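Local coordinates for protein Aar187cp (Eremothecium gossypii, PDB 3ZIL) that probably regulates the establishment of sister-chromatid cohesion through cohesin, as the Wapl-like protein Wpl1, of which this is the C-terminal, all-helical Wap1-domain part, at residues Glu220-Glu225 with Arg253-Ser258; Gly226-Leu231 with Leu282-Asn287; Gln209-Leu214 with Asp246-Leu251; Ile273-Leu278 with Ser320-Leu325. All coordinates share one frame; numbering follows the deposited sequence.

Contact 1. Residues Glu220-Glu225 with Arg253-Ser258; sequences EKLTNE and RSLAMS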
loop_
_atom_site.group_PDB
_atom_site.type_symbol
_atom_site.label_atom_id
_atom_site.label_comp_id
_atom_site.label_asym_id
_atom_site.label_seq_id
_atom_site.Cartn_x
_atom_site.Cartn_y
_atom_site.Cartn_z
ATOM N N GLU A 220 -13.765 -5.591 -8.077
ATOM C CA GLU A 220 -13.752 -5.638 -6.607
ATOM C C GLU A 220 -12.567 -4.857 -5.921
ATOM O O GLU A 220 -12.715 -4.190 -4.854
ATOM C CB GLU A 220 -13.689 -7.108 -6.195
ATOM C CG GLU A 220 -13.098 -7.372 -4.825
ATOM C CD GLU A 220 -13.507 -8.730 -4.285
ATOM O OE1 GLU A 220 -14.387 -9.380 -4.917
ATOM O OE2 GLU A 220 -12.962 -9.139 -3.232
ATOM N N LYS A 221 -11.382 -4.974 -6.512
ATOM C CA LYS A 221 -10.211 -4.323 -5.944
ATOM C C LYS A 221 -10.299 -2.820 -6.066
ATOM O O LYS A 221 -9.603 -2.088 -5.379
ATOM C CB LYS A 221 -8.968 -4.836 -6.625
ATOM C CG LYS A 221 -8.622 -6.260 -6.180
ATOM C CD LYS A 221 -8.017 -6.350 -4.755
ATOM C CE LYS A 221 -7.388 -7.742 -4.553
ATOM N NZ LYS A 221 -8.471 -8.823 -4.571
ATOM N N LEU A 222 -11.142 -2.342 -6.962
ATOM C CA LEU A 222 -11.388 -0.920 -7.018
ATOM C C LEU A 222 -12.227 -0.415 -5.855
ATOM O O LEU A 222 -12.537 0.798 -5.781
ATOM C CB LEU A 222 -11.978 -0.535 -8.399
ATOM C CG LEU A 222 -11.075 -0.146 -9.599
ATOM C CD1 LEU A 222 -9.554 -0.360 -9.456
ATOM C CD2 LEU A 222 -11.622 -0.659 -10.939
ATOM N N THR A 223 -12.608 -1.301 -4.929
ATOM C CA THR A 223 -13.351 -0.827 -3.746
ATOM C C THR A 223 -12.433 -0.953 -2.513
ATOM O O THR A 223 -12.857 -0.872 -1.355
ATOM C CB THR A 223 -14.700 -1.613 -3.496
ATOM O OG1 THR A 223 -14.407 -3.000 -3.370
ATOM C CG2 THR A 223 -15.680 -1.472 -4.602
ATOM N N ASN A 224 -11.185 -1.298 -2.745
ATOM C CA ASN A 224 -10.296 -1.562 -1.612
ATOM C C ASN A 224 -9.529 -0.257 -1.378
ATOM O O ASN A 224 -8.888 0.282 -2.291
ATOM C CB ASN A 224 -9.399 -2.737 -2.041
ATOM C CG ASN A 224 -8.272 -3.005 -1.082
ATOM O OD1 ASN A 224 -7.355 -2.184 -0.904
ATOM N ND2 ASN A 224 -8.241 -4.238 -0.567
ATOM N N GLU A 225 -9.638 0.308 -0.188
ATOM C CA GLU A 225 -8.993 1.603 0.050
ATOM C C GLU A 225 -7.481 1.572 -0.218
ATOM O O GLU A 225 -6.927 2.545 -0.756
ATOM C CB GLU A 225 -9.239 2.108 1.482
ATOM C CG GLU A 225 -10.674 2.427 1.734
ATOM C CD GLU A 225 -10.871 2.967 3.160
ATOM O OE1 GLU A 225 -9.869 3.274 3.860
ATOM O OE2 GLU A 225 -12.035 3.100 3.583
ATOM N N ARG A 253 -14.450 3.749 -16.663
ATOM C CA ARG A 253 -15.805 3.119 -16.613
ATOM C C ARG A 253 -16.067 2.505 -15.287
ATOM O O ARG A 253 -17.125 2.760 -14.743
ATOM C CB ARG A 253 -16.096 1.960 -17.625
ATOM C CG ARG A 253 -15.771 2.294 -19.025
ATOM C CD ARG A 253 -16.351 1.342 -20.111
ATOM N NE ARG A 253 -15.948 2.041 -21.330
ATOM C CZ ARG A 253 -14.845 1.794 -22.046
ATOM N NH1 ARG A 253 -14.040 0.744 -21.785
ATOM N NH2 ARG A 253 -14.578 2.574 -23.081
ATOM N N SER A 254 -15.147 1.604 -14.852
ATOM C CA SER A 254 -15.266 0.924 -13.574
ATOM C C SER A 254 -15.510 1.877 -12.440
ATOM O O SER A 254 -16.450 1.666 -11.636
ATOM C CB SER A 254 -14.034 0.067 -13.280
ATOM O OG SER A 254 -13.960 -0.845 -14.355
ATOM N N LEU A 255 -14.679 2.911 -12.356
ATOM C CA LEU A 255 -14.821 3.875 -11.279
ATOM C C LEU A 255 -16.153 4.615 -11.416
ATOM O O LEU A 255 -16.862 4.822 -10.363
ATOM C CB LEU A 255 -13.655 4.898 -11.242
ATOM C CG LEU A 255 -12.313 4.255 -10.819
ATOM C CD1 LEU A 255 -11.153 5.231 -11.177
ATOM C CD2 LEU A 255 -12.327 3.961 -9.330
ATOM N N ALA A 256 -16.514 5.020 -12.660
ATOM C CA ALA A 256 -17.773 5.791 -12.783
ATOM C C ALA A 256 -19.031 4.883 -12.431
ATOM O O ALA A 256 -20.048 5.367 -11.925
ATOM C CB ALA A 256 -17.881 6.472 -14.135
ATOM N N MET A 257 -18.917 3.570 -12.562
ATOM C CA MET A 257 -20.087 2.759 -12.315
ATOM C C MET A 257 -20.212 2.524 -10.831
ATOM O O MET A 257 -21.281 2.700 -10.252
ATOM C CB MET A 257 -20.025 1.444 -13.075
ATOM C CG MET A 257 -20.574 1.627 -14.494
ATOM S SD MET A 257 -19.824 0.396 -15.551
ATOM C CE MET A 257 -21.040 0.272 -16.876
ATOM N N SER A 258 -19.088 2.181 -10.230
ATOM C CA SER A 258 -18.989 2.223 -8.796
ATOM C C SER A 258 -19.527 3.523 -8.099
ATOM O O SER A 258 -20.367 3.483 -7.148
ATOM C CB SER A 258 -17.590 1.918 -8.379
ATOM O OG SER A 258 -17.613 2.006 -6.996
#
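Leu222 presses its side chain onto Ser254 and Leu255, joining the short 3-10 turn between helices 201-215 and 225-235 to helix 248-261 within the all-alpha Wap1 domain. Within the turn, the carbonyl O of Glu220 accepts from two donors of Thr223: the backbone N at 2.9 Å and OG1 at 2.5 Å. The hydroxyl comes in the carbonyl plane on a lone pair, with a C=O...O angle of 145°, so that Thr223 grips the turn through both its backbone and its side chain. Leu222, between these two residues, carries the contact. Its CD2 stands 3.4 Å from Ser254 CB, closer than carbons usually pack, while its CG lies 4.3 Å from CD2 of Leu255. A second torsion of only 9° brings CD1 almost into eclipse with CA, an uncommon and perhaps strained leucine shape. Gln281 of helix 272-289 bonds to both segments and ties them together indirectly: its NE2 hydrogen-bonds the carbonyl O of Leu222 and its OE1 the hydroxyl of Ser258. After Thr223, Asn224 occupies the N-cap position of helix 225-235, and Glu225 opens that helix with its side chain against Asn276 and Leu280. The capping bond is made by Asn224 OD1, which accepts from the backbone N of Val227.

Contact 2. Residues Gly226-Leu231 with Leu282-Asn287; sequences GVLKCL and LGLLLN
Leu284 reaches from helix 272-289 to Leu228 and Leu231, one helical turn apart on helix 225-235, and meets both with the same methyl. Its CG stands trans to the backbone N (chi1 173°), which carries the isobutyl group out toward the facing helix. CD2 lies 3.7 Å from Leu231 CB and 3.9 Å from Leu231 CD1, and 4.0 Å from CD2 of Leu228. The other branch, CD1, rests on the backbone of Leu231, 3.8 Å from its carbonyl O. Both leucines of helix 225-235 take a different first torsion, with CG beside the backbone N, chi1 being -72° for Leu228 and -75° for Leu231. Leu228 meets Leu284 at about a right angle, whereas Leu231 slants across it. Leu255 of helix 248-261 packs on both Leu228 and Leu284, adding a third helix to the cluster. An alanine in place of Leu284 would lack both methyl branches and is likely to leave a gap facing Leu228 and Leu231. Asn287 ND2 gives the helices a polar link by bonding to Thr235 OG1, but the side chains of 226-231 and 282-287 meet through buried leucine carbons, by shape and exclusion of water.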
loop_
_atom_site.group_PDB
_atom_site.type_symbol
_atom_site.label_atom_id
_atom_site.label_comp_id
_atom_site.label_asym_id
_atom_site.label_seq_id
_atom_site.Cartn_x
_atom_site.Cartn_y
_atom_site.Cartn_z
ATOM N N GLY A 226 -6.804 0.501 0.230
ATOM C CA GLY A 226 -5.332 0.369 -0.010
ATOM C C GLY A 226 -4.948 0.485 -1.485
ATOM O O GLY A 226 -4.025 1.282 -1.897
ATOM N N VAL A 227 -5.698 -0.243 -2.328
ATOM C CA VAL A 227 -5.403 -0.250 -3.744
ATOM C C VAL A 227 -5.686 1.106 -4.359
ATOM O O VAL A 227 -4.881 1.626 -5.157
ATOM C CB VAL A 227 -6.275 -1.338 -4.473
ATOM C CG1 VAL A 227 -6.017 -1.130 -5.969
ATOM C CG2 VAL A 227 -5.826 -2.783 -4.037
ATOM N N LEU A 228 -6.792 1.739 -3.959
ATOM C CA LEU A 228 -7.107 3.038 -4.514
ATOM C C LEU A 228 -6.016 4.052 -4.152
ATOM O O LEU A 228 -5.709 4.888 -4.988
ATOM C CB LEU A 228 -8.492 3.566 -4.007
ATOM C CG LEU A 228 -9.710 2.800 -4.621
ATOM C CD1 LEU A 228 -10.955 2.962 -3.731
ATOM C CD2 LEU A 228 -9.990 3.186 -6.035
ATOM N N LYS A 229 -5.519 4.051 -2.896
ATOM C CA LYS A 229 -4.459 4.974 -2.560
ATOM C C LYS A 229 -3.213 4.728 -3.377
ATOM O O LYS A 229 -2.577 5.705 -3.806
ATOM C CB LYS A 229 -4.096 4.928 -1.069
ATOM C CG LYS A 229 -5.260 5.460 -0.204
ATOM C CD LYS A 229 -4.951 5.160 1.282
ATOM C CE LYS A 229 -6.194 5.286 2.158
ATOM N NZ LYS A 229 -5.873 5.796 3.519
ATOM N N CYS A 230 -2.858 3.450 -3.613
ATOM C CA CYS A 230 -1.739 3.271 -4.526
ATOM C C CYS A 230 -2.035 3.889 -5.888
ATOM O O CYS A 230 -1.150 4.573 -6.452
ATOM C CB CYS A 230 -1.376 1.790 -4.698
ATOM S SG CYS A 230 -0.885 1.074 -3.086
ATOM N N LEU A 231 -3.237 3.652 -6.419
ATOM C CA LEU A 231 -3.589 4.115 -7.775
ATOM C C LEU A 231 -3.554 5.649 -7.824
ATOM O O LEU A 231 -3.043 6.268 -8.808
ATOM C CB LEU A 231 -4.948 3.603 -8.259
ATOM C CG LEU A 231 -5.050 2.146 -8.694
ATOM C CD1 LEU A 231 -6.469 1.602 -8.656
ATOM C CD2 LEU A 231 -4.349 1.869 -10.081
ATOM N N LEU A 282 -13.365 9.171 -6.386
ATOM C CA LEU A 282 -13.424 10.476 -7.082
ATOM C C LEU A 282 -12.018 11.119 -7.187
ATOM O O LEU A 282 -11.683 11.675 -8.190
ATOM C CB LEU A 282 -14.395 11.440 -6.371
ATOM C CG LEU A 282 -15.867 11.044 -6.574
ATOM C CD1 LEU A 282 -16.809 11.565 -5.473
ATOM C CD2 LEU A 282 -16.407 11.459 -7.964
ATOM N N GLY A 283 -11.226 11.023 -6.134
ATOM C CA GLY A 283 -9.854 11.516 -6.159
ATOM C C GLY A 283 -9.134 10.780 -7.282
ATOM O O GLY A 283 -8.377 11.397 -8.044
ATOM N N LEU A 284 -9.391 9.480 -7.440
ATOM C CA LEU A 284 -8.677 8.771 -8.532
ATOM C C LEU A 284 -9.206 9.220 -9.923
ATOM O O LEU A 284 -8.417 9.520 -10.817
ATOM C CB LEU A 284 -8.693 7.256 -8.328
ATOM C CG LEU A 284 -8.132 6.456 -9.487
ATOM C CD1 LEU A 284 -6.662 6.822 -9.696
ATOM C CD2 LEU A 284 -8.287 4.972 -9.231
ATOM N N LEU A 285 -10.547 9.242 -10.092
ATOM C CA LEU A 285 -11.125 9.913 -11.249
ATOM C C LEU A 285 -10.466 11.285 -11.574
ATOM O O LEU A 285 -10.092 11.536 -12.747
ATOM C CB LEU A 285 -12.626 10.064 -11.130
ATOM C CG LEU A 285 -13.306 8.688 -11.360
ATOM C CD1 LEU A 285 -14.741 8.682 -10.870
ATOM C CD2 LEU A 285 -13.198 8.362 -12.846
ATOM N N LEU A 286 -10.391 12.148 -10.579
ATOM C CA LEU A 286 -9.854 13.507 -10.741
ATOM C C LEU A 286 -8.425 13.502 -11.305
ATOM O O LEU A 286 -8.108 14.272 -12.237
ATOM C CB LEU A 286 -9.932 14.289 -9.407
ATOM C CG LEU A 286 -9.451 15.779 -9.498
ATOM C CD1 LEU A 286 -10.404 16.595 -10.360
ATOM C CD2 LEU A 286 -9.370 16.424 -8.095
ATOM N N ASN A 287 -7.591 12.622 -10.734
ATOM C CA ASN A 287 -6.245 12.423 -11.184
ATOM C C ASN A 287 -6.241 12.072 -12.676
ATOM O O ASN A 287 -5.453 12.596 -13.441
ATOM C CB ASN A 287 -5.506 11.365 -10.342
ATOM C CG ASN A 287 -4.444 12.012 -9.424
ATOM O OD1 ASN A 287 -4.436 13.258 -9.251
ATOM N ND2 ASN A 287 -3.569 11.187 -8.826
#

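Contact 3. Residues Gln209-Leu214 with Asp246-Leu251; sequences QAFQTL and DLLPSL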
loop_
_atom_site.group_PDB
_atom_site.type_symbol
_atom_site.label_atom_id
_atom_site.label_comp_id
_atom_site.label_asym_id
_atom_site.label_seq_id
_atom_site.Cartn_x
_atom_site.Cartn_y
_atom_site.Cartn_z
ATOM N N GLN A 209 4.451 0.283 -14.890
ATOM C CA GLN A 209 4.180 -1.142 -14.716
ATOM C C GLN A 209 3.227 -1.457 -13.640
ATOM O O GLN A 209 2.267 -2.242 -13.858
ATOM C CB GLN A 209 5.499 -1.941 -14.397
ATOM C CG GLN A 209 6.502 -1.802 -15.514
ATOM C CD GLN A 209 7.811 -2.483 -15.208
ATOM O OE1 GLN A 209 7.832 -3.575 -14.605
ATOM N NE2 GLN A 209 8.926 -1.820 -15.553
ATOM N N ALA A 210 3.485 -0.899 -12.446
ATOM C CA ALA A 210 2.663 -1.150 -11.291
ATOM C C ALA A 210 1.233 -0.629 -11.544
ATOM O O ALA A 210 0.226 -1.264 -11.151
ATOM C CB ALA A 210 3.260 -0.426 -10.039
ATOM N N PHE A 211 1.127 0.571 -12.108
ATOM C CA PHE A 211 -0.205 1.103 -12.370
ATOM C C PHE A 211 -0.997 0.165 -13.369
ATOM O O PHE A 211 -2.128 -0.213 -13.142
ATOM C CB PHE A 211 -0.095 2.515 -12.957
ATOM C CG PHE A 211 -1.406 3.049 -13.480
ATOM C CD1 PHE A 211 -2.361 3.551 -12.632
ATOM C CD2 PHE A 211 -1.696 2.962 -14.895
ATOM C CE1 PHE A 211 -3.583 4.019 -13.127
ATOM C CE2 PHE A 211 -2.914 3.454 -15.385
ATOM C CZ PHE A 211 -3.866 3.950 -14.505
ATOM N N GLN A 212 -0.333 -0.278 -14.414
ATOM C CA GLN A 212 -1.019 -1.178 -15.358
ATOM C C GLN A 212 -1.419 -2.472 -14.641
ATOM O O GLN A 212 -2.469 -3.063 -14.936
ATOM C CB GLN A 212 -0.097 -1.437 -16.521
ATOM C CG GLN A 212 0.129 -0.116 -17.276
ATOM C CD GLN A 212 1.214 -0.189 -18.326
ATOM O OE1 GLN A 212 1.644 -1.298 -18.720
ATOM N NE2 GLN A 212 1.726 0.996 -18.767
ATOM N N THR A 213 -0.614 -2.911 -13.667
ATOM C CA THR A 213 -0.986 -4.102 -12.982
ATOM C C THR A 213 -2.197 -3.889 -12.125
ATOM O O THR A 213 -3.122 -4.699 -12.165
ATOM C CB THR A 213 0.141 -4.640 -12.144
ATOM O OG1 THR A 213 1.200 -4.965 -13.032
ATOM C CG2 THR A 213 -0.262 -5.863 -11.397
ATOM N N LEU A 214 -2.203 -2.820 -11.347
ATOM C CA LEU A 214 -3.311 -2.578 -10.408
ATOM C C LEU A 214 -4.564 -2.234 -11.205
ATOM O O LEU A 214 -5.665 -2.640 -10.847
ATOM C CB LEU A 214 -2.945 -1.464 -9.416
ATOM C CG LEU A 214 -1.750 -1.758 -8.510
ATOM C CD1 LEU A 214 -1.620 -0.512 -7.632
ATOM C CD2 LEU A 214 -2.027 -2.990 -7.621
ATOM N N ASP A 246 -3.868 3.875 -22.888
ATOM C CA ASP A 246 -4.847 3.033 -23.551
ATOM C C ASP A 246 -5.725 2.255 -22.531
ATOM O O ASP A 246 -6.790 1.743 -22.871
ATOM C CB ASP A 246 -4.169 2.085 -24.497
ATOM C CG ASP A 246 -3.038 1.256 -23.823
ATOM O OD1 ASP A 246 -1.914 1.758 -23.567
ATOM O OD2 ASP A 246 -3.308 0.069 -23.559
ATOM N N LEU A 247 -5.254 2.179 -21.290
ATOM C CA LEU A 247 -6.021 1.563 -20.163
ATOM C C LEU A 247 -6.987 2.515 -19.439
ATOM O O LEU A 247 -7.783 2.093 -18.597
ATOM C CB LEU A 247 -5.060 1.034 -19.121
ATOM C CG LEU A 247 -4.138 -0.044 -19.679
ATOM C CD1 LEU A 247 -3.280 -0.562 -18.580
ATOM C CD2 LEU A 247 -4.920 -1.222 -20.306
ATOM N N LEU A 248 -6.898 3.802 -19.711
ATOM C CA LEU A 248 -7.610 4.797 -18.846
ATOM C C LEU A 248 -9.150 4.813 -18.978
ATOM O O LEU A 248 -9.858 4.882 -17.947
ATOM C CB LEU A 248 -7.039 6.205 -18.997
ATOM C CG LEU A 248 -5.546 6.351 -18.642
ATOM C CD1 LEU A 248 -5.019 7.725 -18.978
ATOM C CD2 LEU A 248 -5.181 5.894 -17.227
ATOM N N PRO A 249 -9.673 4.667 -20.215
ATOM C CA PRO A 249 -11.131 4.693 -20.319
ATOM C C PRO A 249 -11.713 3.509 -19.586
ATOM O O PRO A 249 -12.792 3.608 -19.033
ATOM C CB PRO A 249 -11.380 4.522 -21.828
ATOM C CG PRO A 249 -10.212 5.274 -22.440
ATOM C CD PRO A 249 -9.022 4.949 -21.533
ATOM N N SER A 250 -11.030 2.363 -19.619
ATOM C CA SER A 250 -11.545 1.216 -18.921
ATOM C C SER A 250 -11.575 1.451 -17.392
ATOM O O SER A 250 -12.545 1.122 -16.647
ATOM C CB SER A 250 -10.652 -0.004 -19.211
ATOM O OG SER A 250 -11.400 -1.069 -18.727
ATOM N N LEU A 251 -10.487 1.944 -16.865
ATOM C CA LEU A 251 -10.503 2.255 -15.437
ATOM C C LEU A 251 -11.641 3.301 -15.114
ATOM O O LEU A 251 -12.448 3.154 -14.172
ATOM C CB LEU A 251 -9.131 2.744 -15.045
ATOM C CG LEU A 251 -8.871 3.196 -13.602
ATOM C CD1 LEU A 251 -9.276 2.047 -12.631
ATOM C CD2 LEU A 251 -7.402 3.622 -13.440
#
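Phe211 lays the far end of its ring against the methyls of Leu248 and Leu251, packing helix 201-215 onto 246-251, a 3-10 turn leading into helix 248-261, in the all-alpha Wap1 domain. The two leucine methyls share the ring end: CZ lies 3.6 Å from Leu248 CD2 and 3.7 Å from Leu251 CD2. From there they divide the ring, Leu248 CD2 leaning toward CE2 at 3.8 Å and Leu251 CD2 toward CE1 at 3.9 Å. Leu248 crosses the phenylalanine at about a right angle, while Leu251 comes from the opposite direction, its methyl oblique to the ring. The first torsion of Phe211 (chi1 170°), trans to the backbone N, swings the ring out to these residues. Leu231 and Thr235 of helix 225-235 also touch the ring, whereas Ile288 of helix 272-289 packs on the two leucines. A serine at Phe211 would take away the whole ring, and would probably leave the methyls of Leu248 and Leu251 facing a gap. Toward the more exposed side, Leu247 crosses the extended chain of Gln212, whose amide end is turned to Ser244: NE2 hydrogen-bonds its hydroxyl. What Gln212 offers to the contact is its hydrocarbon part, CG lying 3.7 Å from Leu247 CD1.

Contact 4. Residues Ile273-Leu278 with Ser320-Leu325; sequences IKTNLL and SFVLQL
Val322, near the start of helix 321-336, sets its two methyls against Thr275 and Leu278 of helix 272-289, in a helix-to-helix packing of the all-alpha Wap1 domain. The second segment opens with Ser320 at the N-cap position. Its OG accepts from the backbone N of Leu323 over 3.4 Å, a weak capping bond although nearly straight at 167°. Ser320 thus marks the point where the chain turns from loop into helix, and Phe321 is the first helical residue. Val322 comes next and makes both cross-segment contacts, dividing its branches between partners one turn apart; its CA is 7.2 Å from the CA of Leu278. CG2 meets the methyl CG2 of Thr275 at 3.5 Å, the side chains slanting past each other, while CG1 lies 3.9 Å from Leu278 CB. The first torsion of Val322, -144°, is well away from a staggered position, and with it each methyl faces one partner. Thr275 can present its methyl here because its hydroxyl is turned back toward the preceding turn, where OG1 bonds to the carbonyl O of Ser271 and to Ser269 OG. Leu323 leans on Ile266 of helix 264-267, which also receives Leu278, so this short helix lies against both partners. Gln324 N continues the helix by bonding to Ser320 O at 3.0 Å. The last residue, Leu325, adds the next backbone bond, from its N to Phe321 O at 2.9 Å.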
loop_
_atom_site.group_PDB
_atom_site.type_symbol
_atom_site.label_atom_id
_atom_site.label_comp_id
_atom_site.label_asym_id
_atom_site.label_seq_id
_atom_site.Cartn_x
_atom_site.Cartn_y
_atom_site.Cartn_z
ATOM N N ILE A 273 -17.411 4.210 5.764
ATOM C CA ILE A 273 -16.813 3.358 4.741
ATOM C C ILE A 273 -17.277 3.846 3.344
ATOM O O ILE A 273 -16.463 4.036 2.418
ATOM C CB ILE A 273 -16.988 1.832 5.015
ATOM C CG1 ILE A 273 -16.972 1.022 3.702
ATOM C CG2 ILE A 273 -18.239 1.559 5.869
ATOM C CD1 ILE A 273 -16.310 -0.356 3.793
ATOM N N LYS A 274 -18.564 4.118 3.189
ATOM C CA LYS A 274 -18.955 4.457 1.855
ATOM C C LYS A 274 -18.405 5.858 1.435
ATOM O O LYS A 274 -18.139 6.085 0.271
ATOM C CB LYS A 274 -20.441 4.279 1.606
ATOM C CG LYS A 274 -20.931 2.836 1.407
ATOM C CD LYS A 274 -22.344 2.890 0.809
ATOM C CE LYS A 274 -23.316 1.860 1.361
ATOM N NZ LYS A 274 -24.491 1.701 0.428
ATOM N N THR A 275 -18.199 6.747 2.390
ATOM C CA THR A 275 -17.852 8.114 2.103
ATOM C C THR A 275 -16.387 8.212 1.697
ATOM O O THR A 275 -16.089 8.724 0.647
ATOM C CB THR A 275 -18.162 9.011 3.299
ATOM O OG1 THR A 275 -19.589 9.059 3.435
ATOM C CG2 THR A 275 -17.660 10.418 3.053
ATOM N N ASN A 276 -15.506 7.665 2.531
ATOM C CA ASN A 276 -14.119 7.538 2.183
ATOM C C ASN A 276 -13.842 6.834 0.875
ATOM O O ASN A 276 -12.982 7.251 0.117
ATOM C CB ASN A 276 -13.340 6.910 3.309
ATOM C CG ASN A 276 -13.196 7.845 4.468
ATOM O OD1 ASN A 276 -13.353 9.077 4.326
ATOM N ND2 ASN A 276 -12.904 7.284 5.636
ATOM N N LEU A 277 -14.590 5.780 0.604
ATOM C CA LEU A 277 -14.528 5.091 -0.649
ATOM C C LEU A 277 -14.911 5.991 -1.834
ATOM O O LEU A 277 -14.272 5.949 -2.892
ATOM C CB LEU A 277 -15.530 3.945 -0.635
ATOM C CG LEU A 277 -15.684 3.243 -2.000
ATOM C CD1 LEU A 277 -14.439 2.352 -2.207
ATOM C CD2 LEU A 277 -16.971 2.418 -2.208
ATOM N N LEU A 278 -16.009 6.737 -1.698
ATOM C CA LEU A 278 -16.375 7.577 -2.783
ATOM C C LEU A 278 -15.333 8.659 -2.931
ATOM O O LEU A 278 -15.003 9.039 -4.066
ATOM C CB LEU A 278 -17.728 8.260 -2.529
ATOM C CG LEU A 278 -18.962 7.424 -2.742
ATOM C CD1 LEU A 278 -20.102 8.301 -2.226
ATOM C CD2 LEU A 278 -19.197 7.102 -4.224
ATOM N N SER A 320 -21.335 18.954 1.165
ATOM C CA SER A 320 -20.226 18.182 1.745
ATOM C C SER A 320 -19.078 18.088 0.749
ATOM O O SER A 320 -19.257 18.243 -0.491
ATOM C CB SER A 320 -20.712 16.769 1.990
ATOM O OG SER A 320 -21.251 16.291 0.746
ATOM N N PHE A 321 -17.900 17.807 1.276
ATOM C CA PHE A 321 -16.714 17.600 0.457
ATOM C C PHE A 321 -17.001 16.575 -0.671
ATOM O O PHE A 321 -16.702 16.817 -1.827
ATOM C CB PHE A 321 -15.588 17.103 1.347
ATOM C CG PHE A 321 -14.289 16.916 0.622
ATOM C CD1 PHE A 321 -13.552 18.019 0.204
ATOM C CD2 PHE A 321 -13.802 15.653 0.370
ATOM C CE1 PHE A 321 -12.353 17.864 -0.438
ATOM C CE2 PHE A 321 -12.572 15.490 -0.250
ATOM C CZ PHE A 321 -11.858 16.593 -0.653
ATOM N N VAL A 322 -17.639 15.455 -0.351
ATOM C CA VAL A 322 -17.883 14.474 -1.413
ATOM C C VAL A 322 -18.703 15.004 -2.590
ATOM O O VAL A 322 -18.363 14.738 -3.727
ATOM C CB VAL A 322 -18.473 13.112 -0.970
ATOM C CG1 VAL A 322 -17.874 12.048 -1.840
ATOM C CG2 VAL A 322 -18.153 12.773 0.452
ATOM N N LEU A 323 -19.793 15.740 -2.306
ATOM C CA LEU A 323 -20.545 16.341 -3.372
ATOM C C LEU A 323 -19.739 17.369 -4.152
ATOM O O LEU A 323 -19.858 17.431 -5.364
ATOM C CB LEU A 323 -21.862 16.955 -2.862
ATOM C CG LEU A 323 -22.707 17.545 -3.993
ATOM C CD1 LEU A 323 -22.858 16.600 -5.181
ATOM C CD2 LEU A 323 -24.072 17.960 -3.460
ATOM N N GLN A 324 -18.937 18.175 -3.472
ATOM C CA GLN A 324 -18.071 19.140 -4.165
ATOM C C GLN A 324 -17.093 18.493 -5.105
ATOM O O GLN A 324 -16.873 18.955 -6.230
ATOM C CB GLN A 324 -17.317 19.958 -3.123
ATOM C CG GLN A 324 -18.294 20.973 -2.508
ATOM C CD GLN A 324 -17.734 21.572 -1.249
ATOM O OE1 GLN A 324 -17.040 20.882 -0.481
ATOM N NE2 GLN A 324 -18.014 22.856 -1.015
ATOM N N LEU A 325 -16.515 17.393 -4.629
ATOM C CA LEU A 325 -15.568 16.642 -5.412
ATOM C C LEU A 325 -16.322 16.027 -6.619
ATOM O O LEU A 325 -15.843 16.030 -7.759
ATOM C CB LEU A 325 -15.001 15.555 -4.440
ATOM C CG LEU A 325 -13.778 14.764 -4.921
ATOM C CD1 LEU A 325 -12.735 15.664 -5.609
ATOM C CD2 LEU A 325 -13.209 13.928 -3.756
#

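Overall arrangement
The four contacts lie in the C-terminal half of the chain and bind helices 201-215, 225-235, 248-261, 272-289 and 321-336 into one bundle. Contacts 1, 2 and 3 interleave along the chain, and contact 2 also crosses contact 4, which comes in series after contacts 1 and 3. Contacts 1 and 3 share helix 248-261, contacts 2 and 4 share helix 272-289. Contacts 3 and 4 are the most distant, 23 Å between centres and about 12 Å between nearest atoms. Contact 2 touches both, and contact 1 as well, with centres 12, 13 and 10 Å away, so packing runs through it, consistent with this part of the Wap1 domain packing as one helical unit.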